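Local coordinates for protein peptidoglycan glycosyltransferase (Eggerthella lenta, PDB 4MNR) that belongs to the penicillin-binding proteins, pairing a dimerisation-type N-terminal region with a transpeptidase-family domain of the beta-lactamase clan, at residues D34-V42 / R51-A59; K406-F414 / I429-T440. One frame throughout, in Å; residues are numbered along the deposited sequence.

Interaction 1 (D34-V42 / R51-A59); sequences DGVVLARSV and REYPAGDLA
Arg40 and Glu52 face each other as a hydrogen-bonded pair of the antiparallel beta hairpin formed by strands 37-43 and 49-52, at the edge of a mixed sheet. Two backbone bonds join them, Arg40 N to Glu52 O at 3.0 Å and Glu52 N to Arg40 O at 2.7 Å. On its other side strand 37-43 makes a classic beta bulge, Leu38 and Ala39 both pairing with Ile30. Past the end of strand 49-52, water 1 bridges the backbones, donating to Leu38 O and accepting from Ala55 N.

The charged contacts lie on both faces. With CG wedged between its backbone N and carbonyl carbon (chi1 61°), the extended Arg40 chain carries NE to Glu52 OE1 at 3.2 Å; this oxygen lies in the guanidinium plane, although the carboxylate and guanidinium planes are turned 56° from each other. Pro54 CG sits over the centre of one guanidinium face, its apolar methylenes covering the cation without competing for its N-H groups. On the face of Ser41 and Arg51, the Arg51 chain bends at chi2 and folds back across the partner strand. Its guanidinium lies over Ala39, whose small methyl permits this close approach, while NE bridges to Glu76, which also accepts from Tyr53 OH.

Apolar packing takes over past the paired residues, around the loop 54-59. Leu38 CD2 touches Leu58 CD2 at 3.9 Å and Ala55 CB, Val36 CG1 meets Leu58 CD2 as well, and Leu58 leans on helix 115-125. At the far end Arg51 NH1 donates to Ser41 OG at 3.0 Å, with the hydroxyl 18° out of the guanidinium plane.

Interaction 2 (K406-F414 / I429-T440); sequences KENGNDSWF and IVIEDGEEGVGT
Trp413 and Val430 form the tight heart of this contact, a non-hydrogen-bonded pair between antiparallel strands 409-418 and 425-431. The two side chains run side by side, and Val430 CB stands 3.6 Å from the centroid of the six-membered ring of Trp413, a CH-pi contact over its face; CG2 reaches toward NE1 and CE2. A branched valine suits a broad indole here, since CB and one methyl cover both rings. Val321 of helix 321-332 touches both residues. Flanking hydrogen-bonded pairs, Ser412 with Ile431 and Phe414 with Ile429, join the strands through two backbone bonds each.

The opposite face carries the start of helix 438-453. Ser412 OG, swung away from its own N (chi1 -178°) to the helix side, accepts from Gly439 N at 2.8 Å and also meets waters 4 and 5, while its CB packs on Val438 CG1. Gly439, having no side chain, brings the helix start close against the backbone of Ser412 and Trp413. Next to it, Phe414 CD1 lies 3.6 Å from Thr440 OG1.

Toward the solvent side, packing gives way to charge. Lys406 NZ donates to Asp433 OD1 at 2.8 Å, coming from above the carboxylate plane, and to Asp411 OD1 at 3.1 Å, on its syn lone pair. The anti lone pair of Asp411 OD1 takes Asp433 N at 3.0 Å, bracing the type II turn from Ile431 to Gly434. The lysine probably offsets the repulsion between the two aspartates. Water 2 links it to Glu432, whose other oxygen is held by Arg175 and Tyr181. Hairpin and following helix together are consistent with the central antiparallel sheet and C-terminal helix of the penicillin-binding protein transpeptidase fold.

Overall arrangement
From the N terminus, interaction 1 comes first: the chain leaves 34-42, turns through a short connection and returns at 51-59, closing a local hairpin in the dimerisation-type region. A long course follows, through strand 108-111 and on into the transpeptidase-family domain, before interaction 2 closes another hairpin, between 406-414 and 429-440, from which the chain enters the C-terminal helix. The contacts are in series, neither enclosing nor crossing the other. The centres of interaction 1 and interaction 2 lie about 31 Å apart, and the nearest atoms of the two are about 15 Å apart. Interaction 1 ties the edge of the mixed six-stranded sheet; interaction 2 joins two inner strands of the antiparallel five-stranded sheet.

Interaction 1 (D34-V42 / R51-A59)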
loop_
_atom_site.group_PDB
_atom_site.type_symbol
_atom_site.label_atom_id
_atom_site.label_comp_id
_atom_site.label_asym_id
_atom_site.label_seq_id
_atom_site.Cartn_x
_atom_site.Cartn_y
_atom_site.Cartn_z
ATOM N N ASP A 34 13.042 16.703 -3.617
ATOM C CA ASP A 34 13.206 18.104 -3.221
ATOM C C ASP A 34 14.589 18.414 -2.652
ATOM O O ASP A 34 14.814 19.498 -2.119
ATOM C CB ASP A 34 12.084 18.595 -2.286
ATOM C CG ASP A 34 11.973 17.785 -0.995
ATOM O OD1 ASP A 34 12.126 16.542 -1.037
ATOM O OD2 ASP A 34 11.716 18.408 0.066
ATOM N N GLY A 35 15.510 17.459 -2.772
ATOM C CA GLY A 35 16.915 17.750 -2.563
ATOM C C GLY A 35 17.478 17.473 -1.185
ATOM O O GLY A 35 18.605 17.876 -0.892
ATOM N N VAL A 36 16.715 16.785 -0.342
ATOM C CA VAL A 36 17.236 16.392 0.969
ATOM C C VAL A 36 18.143 15.169 0.804
ATOM O O VAL A 36 17.706 14.110 0.341
ATOM C CB VAL A 36 16.115 16.083 1.984
ATOM C CG1 VAL A 36 16.709 15.575 3.292
ATOM C CG2 VAL A 36 15.278 17.334 2.232
ATOM N N VAL A 37 19.412 15.340 1.162
ATOM C CA VAL A 37 20.396 14.271 1.045
ATOM C C VAL A 37 20.158 13.199 2.110
ATOM O O VAL A 37 20.130 13.499 3.314
ATOM C CB VAL A 37 21.824 14.835 1.172
ATOM C CG1 VAL A 37 22.848 13.712 1.236
ATOM C CG2 VAL A 37 22.121 15.791 0.005
ATOM N N LEU A 38 19.995 11.954 1.664
ATOM C CA LEU A 38 19.766 10.832 2.570
ATOM C C LEU A 38 21.045 10.041 2.814
ATOM O O LEU A 38 21.194 9.398 3.852
ATOM C CB LEU A 38 18.700 9.895 1.996
ATOM C CG LEU A 38 17.380 10.579 1.655
ATOM C CD1 LEU A 38 16.423 9.575 1.017
ATOM C CD2 LEU A 38 16.790 11.170 2.918
ATOM N N ALA A 39 21.968 10.081 1.856
ATOM C CA ALA A 39 23.242 9.378 2.001
ATOM C C ALA A 39 24.287 10.047 1.131
ATOM O O ALA A 39 24.001 10.455 0.014
ATOM C CB ALA A 39 23.106 7.914 1.611
ATOM N N ARG A 40 25.501 10.166 1.647
ATOM C CA ARG A 40 26.593 10.732 0.875
ATOM C C ARG A 40 27.885 10.144 1.413
ATOM O O ARG A 40 27.897 9.554 2.493
ATOM C CB ARG A 40 26.613 12.262 0.992
ATOM C CG ARG A 40 26.805 12.761 2.416
ATOM C CD ARG A 40 26.896 14.275 2.464
ATOM N NE ARG A 40 26.783 14.768 3.831
ATOM C CZ ARG A 40 25.931 15.713 4.211
ATOM N NH1 ARG A 40 25.891 16.102 5.480
ATOM N NH2 ARG A 40 25.127 16.275 3.318
ATOM N N SER A 41 28.966 10.285 0.654
ATOM C CA SER A 41 30.271 9.852 1.125
ATOM C C SER A 41 31.159 11.068 1.306
ATOM O O SER A 41 31.152 11.983 0.480
ATOM C CB SER A 41 30.905 8.866 0.146
ATOM O OG SER A 41 30.167 7.655 0.135
ATOM N N VAL A 42 31.905 11.080 2.402
ATOM C CA VAL A 42 32.791 12.192 2.718
ATOM C C VAL A 42 34.232 11.698 2.823
ATOM O O VAL A 42 34.494 10.655 3.430
ATOM C CB VAL A 42 32.356 12.879 4.025
ATOM C CG1 VAL A 42 33.260 14.061 4.341
ATOM C CG2 VAL A 42 30.899 13.323 3.921
ATOM N N ARG A 51 30.681 6.533 4.600
ATOM C CA ARG A 51 29.289 6.811 4.265
ATOM C C ARG A 51 28.619 7.591 5.395
ATOM O O ARG A 51 28.754 7.237 6.564
ATOM C CB ARG A 51 28.550 5.494 4.026
ATOM C CG ARG A 51 27.306 5.603 3.186
ATOM C CD ARG A 51 27.619 6.096 1.781
ATOM N NE ARG A 51 26.468 5.960 0.891
ATOM C CZ ARG A 51 26.324 6.647 -0.238
ATOM N NH1 ARG A 51 27.256 7.522 -0.598
ATOM N NH2 ARG A 51 25.247 6.468 -1.002
ATOM N N GLU A 52 27.922 8.665 5.048
ATOM C CA GLU A 52 27.167 9.441 6.024
ATOM C C GLU A 52 25.679 9.391 5.698
ATOM O O GLU A 52 25.301 9.434 4.525
ATOM C CB GLU A 52 27.610 10.901 6.015
ATOM C CG GLU A 52 28.950 11.170 6.648
ATOM C CD GLU A 52 29.187 12.657 6.854
ATOM O OE1 GLU A 52 28.380 13.460 6.333
ATOM O OE2 GLU A 52 30.173 13.018 7.537
ATOM N N TYR A 53 24.847 9.317 6.741
ATOM C CA TYR A 53 23.378 9.337 6.595
ATOM C C TYR A 53 22.804 10.515 7.384
ATOM O O TYR A 53 22.438 10.378 8.554
ATOM C CB TYR A 53 22.780 8.003 7.058
ATOM C CG TYR A 53 23.245 6.839 6.211
ATOM C CD1 TYR A 53 22.559 6.484 5.063
ATOM C CD2 TYR A 53 24.386 6.119 6.543
ATOM C CE1 TYR A 53 22.991 5.441 4.263
ATOM C CE2 TYR A 53 24.820 5.065 5.755
ATOM C CZ TYR A 53 24.112 4.730 4.616
ATOM O OH TYR A 53 24.536 3.692 3.815
ATOM N N PRO A 54 22.749 11.697 6.750
ATOM C CA PRO A 54 22.558 12.918 7.543
ATOM C C PRO A 54 21.107 13.313 7.806
ATOM O O PRO A 54 20.874 14.375 8.387
ATOM C CB PRO A 54 23.236 13.987 6.684
ATOM C CG PRO A 54 23.052 13.507 5.286
ATOM C CD PRO A 54 23.059 11.990 5.339
ATOM N N ALA A 55 20.148 12.493 7.395
ATOM C CA ALA A 55 18.745 12.879 7.528
ATOM C C ALA A 55 17.976 12.116 8.610
ATOM O O ALA A 55 16.752 11.996 8.528
ATOM C CB ALA A 55 18.021 12.756 6.175
ATOM N N GLY A 56 18.684 11.605 9.612
ATOM C CA GLY A 56 18.020 10.988 10.750
ATOM C C GLY A 56 17.239 9.767 10.324
ATOM O O GLY A 56 17.783 8.892 9.662
ATOM N N ASP A 57 15.959 9.703 10.676
ATOM C CA ASP A 57 15.161 8.538 10.289
ATOM C C ASP A 57 14.306 8.733 9.035
ATOM O O ASP A 57 13.387 7.954 8.780
ATOM C CB ASP A 57 14.303 8.034 11.460
ATOM C CG ASP A 57 13.195 8.999 11.850
ATOM O OD1 ASP A 57 12.996 10.033 11.170
ATOM O OD2 ASP A 57 12.502 8.701 12.847
ATOM N N LEU A 58 14.627 9.750 8.236
ATOM C CA LEU A 58 13.850 10.034 7.028
ATOM C C LEU A 58 14.049 8.940 5.980
ATOM O O LEU A 58 15.170 8.730 5.508
ATOM C CB LEU A 58 14.246 11.411 6.459
ATOM C CG LEU A 58 13.323 11.945 5.357
ATOM C CD1 LEU A 58 11.938 12.328 5.911
ATOM C CD2 LEU A 58 13.964 13.133 4.671
ATOM N N ALA A 59 12.968 8.215 5.671
ATOM C CA ALA A 59 12.988 7.134 4.689
ATOM C C ALA A 59 14.073 6.073 4.928
ATOM O O ALA A 59 14.636 5.546 3.979
ATOM C CB ALA A 59 13.119 7.719 3.265
HETATM O O HOH W 1 19.973 9.916 6.200
#

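Interaction 2 (K406-F414 / I429-T440)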
loop_
_atom_site.group_PDB
_atom_site.type_symbol
_atom_site.label_atom_id
_atom_site.label_comp_id
_atom_site.label_asym_id
_atom_site.label_seq_id
_atom_site.Cartn_x
_atom_site.Cartn_y
_atom_site.Cartn_z
ATOM N N LYS A 406 -7.784 -9.673 13.600
ATOM C CA LYS A 406 -6.742 -10.413 14.305
ATOM C C LYS A 406 -7.353 -11.054 15.540
ATOM O O LYS A 406 -8.525 -10.827 15.849
ATOM C CB LYS A 406 -5.603 -9.492 14.720
ATOM C CG LYS A 406 -5.079 -8.625 13.598
ATOM C CD LYS A 406 -3.946 -7.772 14.089
ATOM C CE LYS A 406 -2.609 -8.453 13.881
ATOM N NZ LYS A 406 -1.513 -7.477 14.103
ATOM N N GLU A 407 -6.558 -11.847 16.250
ATOM C CA GLU A 407 -7.055 -12.611 17.391
ATOM C C GLU A 407 -7.752 -11.748 18.446
ATOM O O GLU A 407 -8.901 -12.009 18.818
ATOM C CB GLU A 407 -5.919 -13.410 18.030
ATOM C CG GLU A 407 -6.391 -14.502 18.981
ATOM C CD GLU A 407 -7.151 -15.607 18.268
ATOM O OE1 GLU A 407 -6.779 -15.944 17.122
ATOM O OE2 GLU A 407 -8.124 -16.135 18.852
ATOM N N ASN A 408 -7.067 -10.712 18.920
ATOM C CA ASN A 408 -7.645 -9.864 19.962
ATOM C C ASN A 408 -7.743 -8.395 19.565
ATOM O O ASN A 408 -7.617 -7.498 20.393
ATOM C CB ASN A 408 -6.881 -10.035 21.275
ATOM C CG ASN A 408 -7.041 -11.430 21.856
ATOM O OD1 ASN A 408 -6.105 -12.229 21.850
ATOM N ND2 ASN A 408 -8.236 -11.730 22.352
ATOM N N GLY A 409 -7.988 -8.158 18.287
ATOM C CA GLY A 409 -8.083 -6.807 17.780
ATOM C C GLY A 409 -8.096 -6.846 16.274
ATOM O O GLY A 409 -8.496 -7.852 15.672
ATOM N N ASN A 410 -7.646 -5.756 15.660
ATOM C CA ASN A 410 -7.670 -5.644 14.217
ATOM C C ASN A 410 -6.520 -4.784 13.715
ATOM O O ASN A 410 -5.957 -3.996 14.473
ATOM C CB ASN A 410 -8.961 -4.969 13.763
ATOM C CG ASN A 410 -10.202 -5.697 14.231
ATOM O OD1 ASN A 410 -10.647 -6.651 13.597
ATOM N ND2 ASN A 410 -10.778 -5.240 15.339
ATOM N N ASP A 411 -6.188 -4.931 12.441
ATOM C CA ASP A 411 -5.344 -3.950 11.776
ATOM C C ASP A 411 -6.248 -2.921 11.140
ATOM O O ASP A 411 -7.286 -3.264 10.584
ATOM C CB ASP A 411 -4.493 -4.597 10.692
ATOM C CG ASP A 411 -3.432 -5.531 11.262
ATOM O OD1 ASP A 411 -3.065 -5.394 12.452
ATOM O OD2 ASP A 411 -2.949 -6.407 10.509
ATOM N N SER A 412 -5.840 -1.659 11.198
ATOM C CA SER A 412 -6.678 -0.569 10.727
ATOM C C SER A 412 -6.106 0.042 9.453
ATOM O O SER A 412 -4.950 0.453 9.423
ATOM C CB SER A 412 -6.802 0.495 11.826
ATOM O OG SER A 412 -7.661 1.550 11.403
ATOM N N TRP A 413 -6.921 0.084 8.399
ATOM C CA TRP A 413 -6.484 0.495 7.072
ATOM C C TRP A 413 -7.245 1.702 6.538
ATOM O O TRP A 413 -8.407 1.926 6.886
ATOM C CB TRP A 413 -6.801 -0.604 6.053
ATOM C CG TRP A 413 -5.919 -1.791 6.011
ATOM C CD1 TRP A 413 -6.030 -2.925 6.748
ATOM C CD2 TRP A 413 -4.821 -1.991 5.117
ATOM N NE1 TRP A 413 -5.047 -3.821 6.391
ATOM C CE2 TRP A 413 -4.297 -3.272 5.385
ATOM C CE3 TRP A 413 -4.223 -1.205 4.126
ATOM C CZ2 TRP A 413 -3.200 -3.785 4.693
ATOM C CZ3 TRP A 413 -3.140 -1.713 3.438
ATOM C CH2 TRP A 413 -2.636 -2.989 3.731
ATOM N N PHE A 414 -6.611 2.440 5.632
ATOM C CA PHE A 414 -7.348 3.345 4.754
ATOM C C PHE A 414 -6.638 3.423 3.420
ATOM O O PHE A 414 -5.415 3.496 3.383
ATOM C CB PHE A 414 -7.409 4.746 5.343
ATOM C CG PHE A 414 -8.219 5.711 4.524
ATOM C CD1 PHE A 414 -9.604 5.694 4.584
ATOM C CD2 PHE A 414 -7.598 6.641 3.705
ATOM C CE1 PHE A 414 -10.361 6.603 3.838
ATOM C CE2 PHE A 414 -8.352 7.559 2.967
ATOM C CZ PHE A 414 -9.723 7.534 3.036
ATOM N N ILE A 429 -2.522 3.254 3.995
ATOM C CA ILE A 429 -1.881 3.178 5.303
ATOM C C ILE A 429 -2.462 2.004 6.063
ATOM O O ILE A 429 -3.667 1.733 5.979
ATOM C CB ILE A 429 -2.058 4.501 6.095
ATOM C CG1 ILE A 429 -1.356 4.434 7.457
ATOM C CG2 ILE A 429 -3.516 4.830 6.299
ATOM C CD1 ILE A 429 -1.198 5.832 8.111
ATOM N N VAL A 430 -1.599 1.272 6.761
ATOM C CA VAL A 430 -2.074 0.252 7.693
ATOM C C VAL A 430 -1.445 0.514 9.052
ATOM O O VAL A 430 -0.241 0.779 9.162
ATOM C CB VAL A 430 -1.778 -1.202 7.225
ATOM C CG1 VAL A 430 -0.271 -1.412 7.035
ATOM C CG2 VAL A 430 -2.369 -2.207 8.246
ATOM N N ILE A 431 -2.275 0.493 10.084
ATOM C CA ILE A 431 -1.787 0.578 11.458
ATOM C C ILE A 431 -2.068 -0.760 12.131
ATOM O O ILE A 431 -3.225 -1.109 12.370
ATOM C CB ILE A 431 -2.539 1.665 12.255
ATOM C CG1 ILE A 431 -2.440 3.025 11.562
ATOM C CG2 ILE A 431 -2.000 1.733 13.686
ATOM C CD1 ILE A 431 -1.055 3.580 11.512
ATOM N N GLU A 432 -1.025 -1.513 12.455
ATOM C CA GLU A 432 -1.235 -2.816 13.092
ATOM C C GLU A 432 -1.805 -2.689 14.512
ATOM O O GLU A 432 -1.394 -1.817 15.288
ATOM C CB GLU A 432 0.059 -3.629 13.131
ATOM C CG GLU A 432 0.631 -3.946 11.753
ATOM C CD GLU A 432 1.954 -4.673 11.823
ATOM O OE1 GLU A 432 2.131 -5.538 12.713
ATOM O OE2 GLU A 432 2.828 -4.374 10.985
ATOM N N ASP A 433 -2.756 -3.560 14.838
ATOM C CA ASP A 433 -3.357 -3.573 16.179
ATOM C C ASP A 433 -3.891 -2.200 16.566
ATOM O O ASP A 433 -3.698 -1.750 17.696
ATOM C CB ASP A 433 -2.335 -4.045 17.213
ATOM C CG ASP A 433 -1.646 -5.324 16.793
ATOM O OD1 ASP A 433 -2.366 -6.296 16.477
ATOM O OD2 ASP A 433 -0.396 -5.347 16.745
ATOM N N GLY A 434 -4.544 -1.533 15.623
ATOM C CA GLY A 434 -4.985 -0.166 15.832
ATOM C C GLY A 434 -6.399 -0.063 16.358
ATOM O O GLY A 434 -7.204 -0.968 16.166
ATOM N N GLU A 435 -6.692 1.035 17.048
ATOM C CA GLU A 435 -8.052 1.334 17.495
ATOM C C GLU A 435 -8.939 1.448 16.265
ATOM O O GLU A 435 -8.451 1.761 15.187
ATOM C CB GLU A 435 -8.071 2.662 18.258
ATOM C CG GLU A 435 -7.131 2.718 19.450
ATOM C CD GLU A 435 -5.684 3.041 19.085
ATOM O OE1 GLU A 435 -5.377 3.205 17.885
ATOM O OE2 GLU A 435 -4.846 3.140 20.010
ATOM N N GLU A 436 -10.234 1.193 16.415
ATOM C CA GLU A 436 -11.139 1.264 15.269
ATOM C C GLU A 436 -11.068 2.633 14.593
ATOM O O GLU A 436 -11.174 3.662 15.256
ATOM C CB GLU A 436 -12.576 0.967 15.699
ATOM C CG GLU A 436 -13.560 0.904 14.542
ATOM C CD GLU A 436 -15.003 0.850 15.008
ATOM O OE1 GLU A 436 -15.231 0.824 16.238
ATOM O OE2 GLU A 436 -15.909 0.842 14.147
ATOM N N GLY A 437 -10.834 2.630 13.282
ATOM C CA GLY A 437 -10.820 3.853 12.503
ATOM C C GLY A 437 -9.536 4.667 12.519
ATOM O O GLY A 437 -9.479 5.728 11.903
ATOM N N VAL A 438 -8.512 4.196 13.225
ATOM C CA VAL A 438 -7.294 5.001 13.389
ATOM C C VAL A 438 -6.553 5.192 12.064
ATOM O O VAL A 438 -5.928 6.235 11.824
ATOM C CB VAL A 438 -6.359 4.440 14.500
ATOM C CG1 VAL A 438 -5.768 3.089 14.105
ATOM C CG2 VAL A 438 -5.250 5.438 14.832
ATOM N N GLY A 439 -6.643 4.193 11.190
ATOM C CA GLY A 439 -6.001 4.276 9.892
ATOM C C GLY A 439 -6.545 5.459 9.109
ATOM O O GLY A 439 -5.797 6.222 8.503
ATOM N N THR A 440 -7.862 5.625 9.164
ATOM C CA THR A 440 -8.532 6.698 8.448
ATOM C C THR A 440 -8.158 8.057 9.028
ATOM O O THR A 440 -7.914 9.008 8.289
ATOM C CB THR A 440 -10.041 6.508 8.541
ATOM O OG1 THR A 440 -10.363 5.211 8.020
ATOM C CG2 THR A 440 -10.775 7.597 7.742
HETATM O O HOH W 2 1.029 -7.018 14.625
HETATM O O HOH W 3 -7.346 -3.437 17.283
HETATM O O HOH W 4 -9.509 2.856 9.288
HETATM O O HOH W 5 -9.981 0.172 11.990
#